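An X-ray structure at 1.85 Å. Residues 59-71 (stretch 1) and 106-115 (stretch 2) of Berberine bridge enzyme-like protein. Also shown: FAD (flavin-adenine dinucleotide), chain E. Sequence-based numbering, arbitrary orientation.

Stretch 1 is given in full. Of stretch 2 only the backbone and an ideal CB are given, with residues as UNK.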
# COMPACT_ATOMS: atom_id res chain seq x y z
N SER A 59 17.07 1.20 17.83
CA SER A 59 17.01 -0.06 17.10
C SER A 59 15.57 -0.48 16.82
O SER A 59 15.25 -0.92 15.71
CB SER A 59 17.70 -1.16 17.89
OG SER A 59 16.92 -1.49 19.03
N ILE A 60 14.73 -0.37 17.84
CA ILE A 60 13.30 -0.66 17.70
C ILE A 60 12.66 0.30 16.70
O ILE A 60 11.84 -0.10 15.87
CB ILE A 60 12.56 -0.58 19.05
CG1 ILE A 60 12.96 -1.76 19.95
CG2 ILE A 60 11.06 -0.59 18.86
CD1 ILE A 60 12.30 -3.07 19.56
N LEU A 61 13.05 1.57 16.77
CA LEU A 61 12.53 2.59 15.86
C LEU A 61 13.05 2.40 14.43
O LEU A 61 12.29 2.54 13.47
CB LEU A 61 12.90 3.99 16.34
CG LEU A 61 12.43 5.14 15.45
CD1 LEU A 61 10.91 5.18 15.37
CD2 LEU A 61 13.00 6.48 15.94
N ASP A 62 14.34 2.10 14.31
CA ASP A 62 14.98 2.01 13.01
C ASP A 62 14.55 0.76 12.26
O ASP A 62 14.54 0.74 11.03
CB ASP A 62 16.51 2.01 13.16
CG ASP A 62 17.17 3.15 12.39
OD1 ASP A 62 17.16 3.12 11.14
OD2 ASP A 62 17.73 4.05 13.05
N SER A 63 14.18 -0.28 13.01
CA SER A 63 14.01 -1.63 12.45
C SER A 63 12.98 -1.75 11.32
O SER A 63 13.24 -2.41 10.31
CB SER A 63 13.66 -2.62 13.56
OG SER A 63 13.11 -1.97 14.69
N SER A 64 11.81 -1.14 11.49
CA SER A 64 10.81 -1.21 10.44
C SER A 64 10.62 0.11 9.71
O SER A 64 9.51 0.42 9.33
CB SER A 64 9.46 -1.68 11.01
OG SER A 64 9.33 -1.39 12.38
N ILE A 65 11.70 0.87 9.51
CA ILE A 65 11.63 2.03 8.62
C ILE A 65 11.95 1.56 7.20
O ILE A 65 13.09 1.25 6.87
CB ILE A 65 12.59 3.18 9.02
CG1 ILE A 65 12.10 3.86 10.30
CG2 ILE A 65 12.68 4.20 7.91
CD1 ILE A 65 12.97 5.02 10.79
N GLN A 66 10.91 1.48 6.38
CA GLN A 66 11.02 0.93 5.04
C GLN A 66 11.07 2.02 3.97
O GLN A 66 10.89 1.77 2.78
CB GLN A 66 9.87 -0.04 4.78
CG GLN A 66 9.88 -1.26 5.70
CD GLN A 66 11.02 -2.25 5.42
OE1 GLN A 66 11.98 -1.96 4.70
NE2 GLN A 66 10.91 -3.45 6.00
N ASN A 67 11.32 3.25 4.43
CA ASN A 67 11.81 4.33 3.59
C ASN A 67 12.93 5.06 4.37
O ASN A 67 12.66 6.00 5.14
CB ASN A 67 10.68 5.29 3.20
CG ASN A 67 11.01 6.10 1.95
OD1 ASN A 67 12.18 6.21 1.56
ND2 ASN A 67 9.98 6.66 1.32
N PRO A 68 14.17 4.59 4.19
CA PRO A 68 15.37 4.97 4.96
C PRO A 68 15.64 6.48 5.06
O PRO A 68 16.23 6.94 6.05
CB PRO A 68 16.50 4.27 4.21
CG PRO A 68 15.85 3.06 3.64
CD PRO A 68 14.47 3.50 3.24
N ARG A 69 15.20 7.23 4.05
CA ARG A 69 15.40 8.68 4.03
C ARG A 69 14.73 9.33 5.24
O ARG A 69 15.06 10.46 5.61
CB ARG A 69 14.86 9.28 2.72
CG ARG A 69 13.37 9.10 2.54
CD ARG A 69 12.90 9.60 1.17
NE ARG A 69 12.71 11.05 1.10
CZ ARG A 69 11.64 11.64 0.55
NH1 ARG A 69 11.56 12.97 0.53
NH2 ARG A 69 10.66 10.92 0.02
N PHE A 70 13.79 8.61 5.84
CA PHE A 70 13.11 9.11 7.02
C PHE A 70 13.66 8.48 8.29
O PHE A 70 13.01 8.49 9.34
CB PHE A 70 11.61 8.85 6.92
CG PHE A 70 10.95 9.62 5.82
CD1 PHE A 70 10.91 11.01 5.87
CD2 PHE A 70 10.37 8.97 4.75
CE1 PHE A 70 10.30 11.73 4.86
CE2 PHE A 70 9.75 9.68 3.74
CZ PHE A 70 9.71 11.06 3.79
N SER A 71 14.86 7.95 8.19
CA SER A 71 15.55 7.43 9.36
C SER A 71 16.73 8.32 9.72
O SER A 71 17.58 7.93 10.50
CB SER A 71 16.03 6.01 9.12
OG SER A 71 17.01 6.01 8.11
N UNK A 106 0.63 4.93 14.86
CA UNK A 106 0.59 3.47 14.87
C UNK A 106 1.37 2.86 13.71
O UNK A 106 1.10 3.14 12.54
CB UNK A 106 -0.86 2.99 14.82
N UNK A 107 2.33 2.00 14.03
CA UNK A 107 3.12 1.35 12.99
C UNK A 107 2.88 -0.15 12.94
O UNK A 107 2.92 -0.82 13.97
CB UNK A 107 4.61 1.63 13.21
N UNK A 108 2.63 -0.67 11.74
CA UNK A 108 2.61 -2.12 11.52
C UNK A 108 3.96 -2.60 11.00
O UNK A 108 4.74 -3.16 11.75
CB UNK A 108 1.50 -2.50 10.54
N UNK A 109 4.24 -2.39 9.72
CA UNK A 109 5.52 -2.82 9.18
C UNK A 109 6.24 -1.67 8.51
O UNK A 109 7.31 -1.86 7.94
CB UNK A 109 5.33 -3.97 8.19
N UNK A 110 5.64 -0.49 8.55
CA UNK A 110 6.36 0.75 8.28
C UNK A 110 6.68 1.11 6.84
O UNK A 110 7.69 1.77 6.58
CB UNK A 110 7.68 0.70 9.05
N UNK A 111 5.83 0.71 5.92
CA UNK A 111 6.02 1.06 4.52
C UNK A 111 5.40 2.40 4.10
O UNK A 111 5.34 2.69 2.91
CB UNK A 111 5.44 -0.05 3.65
N UNK A 112 4.93 3.20 5.06
CA UNK A 112 4.29 4.48 4.74
C UNK A 112 5.21 5.35 3.89
O UNK A 112 6.33 5.67 4.29
CB UNK A 112 3.90 5.22 6.02
N UNK A 113 4.71 5.74 2.73
CA UNK A 113 5.48 6.47 1.73
C UNK A 113 6.10 7.78 2.25
O UNK A 113 7.13 8.23 1.74
CB UNK A 113 4.58 6.78 0.53
N UNK A 114 5.49 8.35 3.28
CA UNK A 114 6.01 9.58 3.89
C UNK A 114 6.44 9.36 5.34
O UNK A 114 6.69 10.33 6.07
CB UNK A 114 4.95 10.69 3.83
N UNK A 115 6.51 8.11 5.76
CA UNK A 115 6.94 7.79 7.12
C UNK A 115 6.03 8.24 8.25
O UNK A 115 6.49 8.40 9.37
CB UNK A 115 8.32 8.40 7.35
PA FAD E . 2.89 1.54 8.06
O1A FAD E . 3.86 2.68 7.90
O2A FAD E . 3.16 0.70 9.29
O5B FAD E . 1.38 2.11 8.05
C5B FAD E . 0.96 3.05 7.08
C4B FAD E . -0.25 3.88 7.54
O4B FAD E . -1.24 3.01 8.07
C3B FAD E . 0.13 4.86 8.63
O3B FAD E . -0.60 6.06 8.52
C2B FAD E . -0.25 4.12 9.90
O2B FAD E . -0.56 4.99 10.97
C1B FAD E . -1.41 3.24 9.45
N9A FAD E . -1.54 1.96 10.19
C8A FAD E . -0.69 0.88 10.19
N7A FAD E . -1.22 -0.08 10.99
C5A FAD E . -2.39 0.37 11.50
C6A FAD E . -3.34 -0.18 12.36
N6A FAD E . -3.31 -1.47 12.67
N1A FAD E . -4.46 0.55 12.70
C2A FAD E . -4.65 1.81 12.18
N3A FAD E . -3.71 2.35 11.33
C4A FAD E . -2.60 1.65 10.99
N1 FAD E . 0.62 -0.87 -1.97
C2 FAD E . -0.19 -1.49 -2.91
O2 FAD E . -1.40 -1.61 -2.71
N3 FAD E . 0.39 -1.99 -4.07
C4 FAD E . 1.75 -1.87 -4.31
O4 FAD E . 2.24 -2.43 -5.29
C4X FAD E . 2.56 -1.27 -3.35
N5 FAD E . 3.94 -1.25 -3.48
C5X FAD E . 4.73 -0.93 -2.39
C6 FAD E . 6.11 -1.14 -2.41
C7 FAD E . 6.89 -0.80 -1.30
C7M FAD E . 8.37 -1.02 -1.33
C8 FAD E . 6.29 -0.29 -0.15
C8M FAD E . 7.11 0.10 1.05
C9 FAD E . 4.91 -0.08 -0.13
C9A FAD E . 4.14 -0.35 -1.27
N10 FAD E . 2.77 -0.10 -1.27
C10 FAD E . 1.98 -0.79 -2.16
C1' FAD E . 2.17 0.83 -0.27
C2' FAD E . 1.72 0.14 1.01
O2' FAD E . 0.64 -0.72 0.71
C3' FAD E . 1.31 1.23 2.00
O3' FAD E . 2.46 1.97 2.34
C4' FAD E . 0.75 0.66 3.27
O4' FAD E . -0.07 1.61 3.90
C5' FAD E . 1.88 0.36 4.23
O5' FAD E . 1.40 -0.47 5.26
P FAD E . 2.41 -0.84 6.45
O1P FAD E . 1.66 -1.48 7.58
O2P FAD E . 3.52 -1.73 5.95
O3P FAD E . 3.01 0.63 6.74

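Position 106 lies on an extended strand, and its CB has no atom of stretch 1 within 5.5 Å, so stretch 1 sets no preference and many residues would suit. It is Thr 106, whose backbone O accepts a hydrogen bond from FAD O2B at 2.9 Å.

At position 107 the CA-to-CB bond points toward stretch 1, but across a gap too wide for a short side chain. Beyond the gap lie the carbonyl oxygens of Ile 60 and Leu 61, at the C-terminal part of a helix. A long donor, lysine or arginine, would suit. The residue is Arg 107. Its NH1 and NH2 both donate to Leu 61 O, at 3.0 and 3.2 Å, while NH2 also lies 3.0 Å from Ile 60 O. Both carbonyls sit at the edge of the guanidinium, near its plane, where its N-H groups point. Ser 64 OG lies over one face instead, so its 3.2 Å approach to Arg 107 NE has too poor an angle for a hydrogen bond.

Position 108 points its CB away from stretch 1 and near the FAD adenine, where a small polar residue would fit. Ser 108 donates from OG to FAD N7A at 2.6 Å. Ser 108 O receives a hydrogen bond from water 1 (2.7 Å), which accepts from Ser 64 OG (2.8 Å).

At position 109 the CB points sideways and meets nothing of stretch 1 within 5.5 Å; several residues are possible. It is Ala 109, whose O is linked through water 2 to Gln 66 NE2, with both water distances 2.6 Å.

At position 110 phi is positive, and an ideal CB would stand 1.9 Å from Ser 64 O, a clash. Glycine is the clear choice, and Gly 110 brings its CA to 3.3 Å from Ser 64 O in a CA-H...O contact. Gly 110 O accepts from Gln 66 N at 3.2 Å.

At position 111 the CB points away, yet lies 4.6 Å from Gln 66 CB, with the flavin also nearby. A flat ring could pack on that aliphatic segment, and a nucleophile could reach the flavin methyl. His 111 does both: Gln 66 CB sits 3.6 Å from its ring centroid, over the face, and His 111 ND1 is bonded covalently to FAD C8M at 1.6 Å.

Positions 112 to 115 form a type I turn. At 112 the CB points sideways with nothing of stretch 1 within 5.5 Å, so several small or medium side chains would suit; Cys 112 donates from N to FAD O1A at 3.1 Å. At 113 the CB points away, allowing a large group: the ring of Tyr 113 turns its edge to FAD C9, and Tyr 113 O takes a weak hydrogen bond from Asn 67 ND2 at 3.3 Å. The CB at 114 also points away, but a flexible chain could return to Phe 70; Glu 114 brings OE1 to 3.6 Å from Phe 70 CZ. At 115, positive phi and an ideal CB only 3.3 Å from Phe 70 CG favour glycine; Gly 115 N closes the turn on Cys 112 O at 2.9 Å.

Stretch 2, residues 106-115: TRSAGHCYEG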
# COMPACT_ATOMS: atom_id res chain seq x y z
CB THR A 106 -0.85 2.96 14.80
OG1 THR A 106 -1.54 3.34 15.99
CG2 THR A 106 -0.87 1.44 14.68
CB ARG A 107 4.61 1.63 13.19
CG ARG A 107 5.47 1.06 12.08
CD ARG A 107 6.85 1.67 12.04
NE ARG A 107 7.67 1.21 13.15
CZ ARG A 107 8.90 1.64 13.40
NH1 ARG A 107 9.45 2.56 12.60
NH2 ARG A 107 9.58 1.16 14.43
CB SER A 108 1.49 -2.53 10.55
OG SER A 108 0.22 -2.24 11.10
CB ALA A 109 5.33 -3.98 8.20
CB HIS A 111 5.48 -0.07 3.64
CG HIS A 111 6.52 -1.09 3.30
ND1 HIS A 111 7.33 -0.99 2.19
CD2 HIS A 111 6.91 -2.22 3.95
CE1 HIS A 111 8.17 -2.01 2.16
NE2 HIS A 111 7.93 -2.77 3.22
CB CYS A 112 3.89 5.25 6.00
SG CYS A 112 2.76 6.67 5.72
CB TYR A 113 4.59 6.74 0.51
CG TYR A 113 4.73 5.68 -0.56
CD1 TYR A 113 4.89 4.34 -0.22
CD2 TYR A 113 4.71 6.03 -1.90
CE1 TYR A 113 5.04 3.37 -1.20
CE2 TYR A 113 4.85 5.06 -2.90
CZ TYR A 113 5.02 3.73 -2.54
OH TYR A 113 5.16 2.79 -3.52
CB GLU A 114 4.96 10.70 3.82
CG GLU A 114 4.56 11.15 2.40
CD GLU A 114 5.54 12.16 1.77
OE1 GLU A 114 6.66 12.35 2.29
OE2 GLU A 114 5.16 12.77 0.74
O HOH W 1 6.94 -2.64 13.30
O HOH W 2 8.56 -4.02 7.05
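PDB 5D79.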